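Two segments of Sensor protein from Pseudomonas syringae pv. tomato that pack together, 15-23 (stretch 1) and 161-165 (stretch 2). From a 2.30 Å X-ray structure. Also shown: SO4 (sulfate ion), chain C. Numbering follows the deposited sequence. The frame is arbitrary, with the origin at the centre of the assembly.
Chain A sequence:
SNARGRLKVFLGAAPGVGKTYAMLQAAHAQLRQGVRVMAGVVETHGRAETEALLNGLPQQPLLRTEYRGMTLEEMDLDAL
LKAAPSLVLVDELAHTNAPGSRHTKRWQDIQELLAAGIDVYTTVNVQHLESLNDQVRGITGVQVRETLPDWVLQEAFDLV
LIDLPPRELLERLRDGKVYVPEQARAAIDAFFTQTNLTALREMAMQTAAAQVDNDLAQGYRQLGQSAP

Stretch 1 15-23: PGVGKTYAM
Stretch 2 161-165: LIDLP

How does the backbone of the first stretch run? From Pro15 (phi/psi -57/136) a loop passes through Gly16 (98/2), Val17 (-83/-10) and Gly18 (102/22), the N-cap of a helix beginning at Lys19. At both glycines a CB would jam against the preceding carbonyl O. Ala22 N donates to Gly18 O at 3.0 Å, establishing the helical turn.

What sets the register? Extended residues, Ile162 (-103/113) to Leu164 (-156/133), lie alongside, with Val17 CA 5.4 Å from Leu164 CA and Lys19 CA 6.0 Å from Ile162 CA. CB points toward stretch 1 at Ile162 and Leu164 but away at Asp163, whose chi1 is t and whose side chain comes no nearer to stretch 1 than 6.8 Å, from OD1 to Val17 CG1.

Why is Ile162 central? Its chi1 m, chi2 m conformation sends CD1 to Ala22 CB (3.5 Å), while CG2 lies 3.4 Å from Val17 O and 3.7 Å from Gly18 C. Val17, chi1 m, places CG1 3.9 Å from Leu164 CB; Leu164 is t, p, its CD2 3.8 Å from Gly16 O. No hydrogen bonds cross this apolar contact.

Where does Lys19 go? Its m, t, m, m chain curls back to the sulfate: NZ donates to O3 at 2.5 Å. Gly16 N to O1 and Thr20 N to O4, both 3.0 Å, also hold the ion.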

# COMPACT_ATOMS: atom_id res chain seq x y z
N PRO A 15 -1.11 -0.65 9.48
CA PRO A 15 -1.92 0.50 9.16
C PRO A 15 -1.69 1.64 10.18
O PRO A 15 -1.63 1.39 11.39
CB PRO A 15 -3.36 -0.06 9.27
CG PRO A 15 -3.24 -1.48 9.00
CD PRO A 15 -1.94 -1.86 9.62
N GLY A 16 -1.56 2.85 9.67
CA GLY A 16 -1.45 4.03 10.50
C GLY A 16 -0.05 4.53 10.74
O GLY A 16 0.11 5.50 11.45
N VAL A 17 0.97 3.90 10.16
CA VAL A 17 2.36 4.31 10.39
C VAL A 17 2.81 5.47 9.50
O VAL A 17 3.84 6.08 9.76
CB VAL A 17 3.35 3.11 10.32
CG1 VAL A 17 3.02 2.11 11.45
CG2 VAL A 17 3.39 2.45 8.89
N GLY A 18 2.01 5.82 8.50
CA GLY A 18 2.30 6.94 7.60
C GLY A 18 2.85 6.61 6.24
O GLY A 18 3.45 7.44 5.59
N LYS A 19 2.61 5.41 5.77
CA LYS A 19 3.10 4.96 4.44
C LYS A 19 2.57 5.80 3.29
O LYS A 19 3.35 6.27 2.44
CB LYS A 19 2.67 3.52 4.18
CG LYS A 19 3.21 2.46 5.11
CD LYS A 19 2.71 1.04 4.67
CE LYS A 19 1.18 0.80 4.78
NZ LYS A 19 0.71 1.03 6.21
N THR A 20 1.25 5.98 3.26
CA THR A 20 0.62 6.74 2.17
C THR A 20 1.03 8.20 2.15
O THR A 20 1.38 8.72 1.10
CB THR A 20 -0.89 6.68 2.25
OG1 THR A 20 -1.27 5.34 2.06
CG2 THR A 20 -1.51 7.50 1.16
N TYR A 21 1.04 8.84 3.31
CA TYR A 21 1.52 10.20 3.42
C TYR A 21 2.97 10.33 2.89
O TYR A 21 3.27 11.26 2.14
CB TYR A 21 1.43 10.66 4.88
CG TYR A 21 1.74 12.13 5.07
CD1 TYR A 21 0.74 13.07 4.92
CD2 TYR A 21 3.02 12.58 5.41
CE1 TYR A 21 0.97 14.41 5.08
CE2 TYR A 21 3.26 13.95 5.57
CZ TYR A 21 2.21 14.85 5.40
OH TYR A 21 2.34 16.22 5.54
N ALA A 22 3.85 9.41 3.30
CA ALA A 22 5.24 9.39 2.83
C ALA A 22 5.32 9.25 1.30
O ALA A 22 6.05 10.00 0.65
CB ALA A 22 6.06 8.29 3.52
N MSE A 23 4.54 8.33 0.75
CA MSE A 23 4.44 8.19 -0.67
C MSE A 23 3.98 9.48 -1.39
O MSE A 23 4.51 9.81 -2.48
CB MSE A 23 3.54 7.01 -1.04
CG MSE A 23 3.36 6.88 -2.56
SE MSE A 23 2.19 5.44 -3.16
CE MSE A 23 0.50 6.05 -2.36
N LEU A 161 11.66 1.98 4.61
CA LEU A 161 10.91 1.70 5.86
C LEU A 161 10.32 2.96 6.48
O LEU A 161 11.03 3.92 6.75
CB LEU A 161 11.82 1.00 6.89
CG LEU A 161 11.20 0.52 8.21
CD1 LEU A 161 10.08 -0.48 7.94
CD2 LEU A 161 12.33 -0.05 9.16
N ILE A 162 8.99 2.95 6.65
CA ILE A 162 8.26 4.01 7.32
C ILE A 162 7.95 3.43 8.70
O ILE A 162 7.23 2.44 8.84
CB ILE A 162 6.98 4.42 6.55
CG1 ILE A 162 7.33 4.78 5.10
CG2 ILE A 162 6.18 5.53 7.30
CD1 ILE A 162 8.20 5.97 4.95
N ASP A 163 8.57 4.03 9.71
CA ASP A 163 8.59 3.49 11.05
C ASP A 163 7.77 4.40 11.98
O ASP A 163 7.67 5.60 11.77
CB ASP A 163 10.05 3.38 11.50
CG ASP A 163 10.21 2.79 12.88
OD1 ASP A 163 9.57 1.77 13.21
OD2 ASP A 163 11.06 3.33 13.61
N LEU A 164 7.17 3.81 12.99
CA LEU A 164 6.42 4.52 14.01
C LEU A 164 6.41 3.67 15.26
O LEU A 164 6.12 2.48 15.18
CB LEU A 164 5.00 4.81 13.50
CG LEU A 164 4.21 5.84 14.32
CD1 LEU A 164 4.69 7.29 14.00
CD2 LEU A 164 2.73 5.68 14.16
N PRO A 165 6.71 4.25 16.45
CA PRO A 165 6.54 3.46 17.71
C PRO A 165 5.13 2.88 17.95
O PRO A 165 4.11 3.59 17.75
CB PRO A 165 6.87 4.48 18.80
CG PRO A 165 7.75 5.52 18.08
CD PRO A 165 7.15 5.63 16.73
S SO4 C . -0.64 4.27 6.55
O1 SO4 C . -1.68 3.28 6.72
O2 SO4 C . -0.81 5.45 7.33
O3 SO4 C . 0.55 3.48 6.88
O4 SO4 C . -0.73 4.79 5.18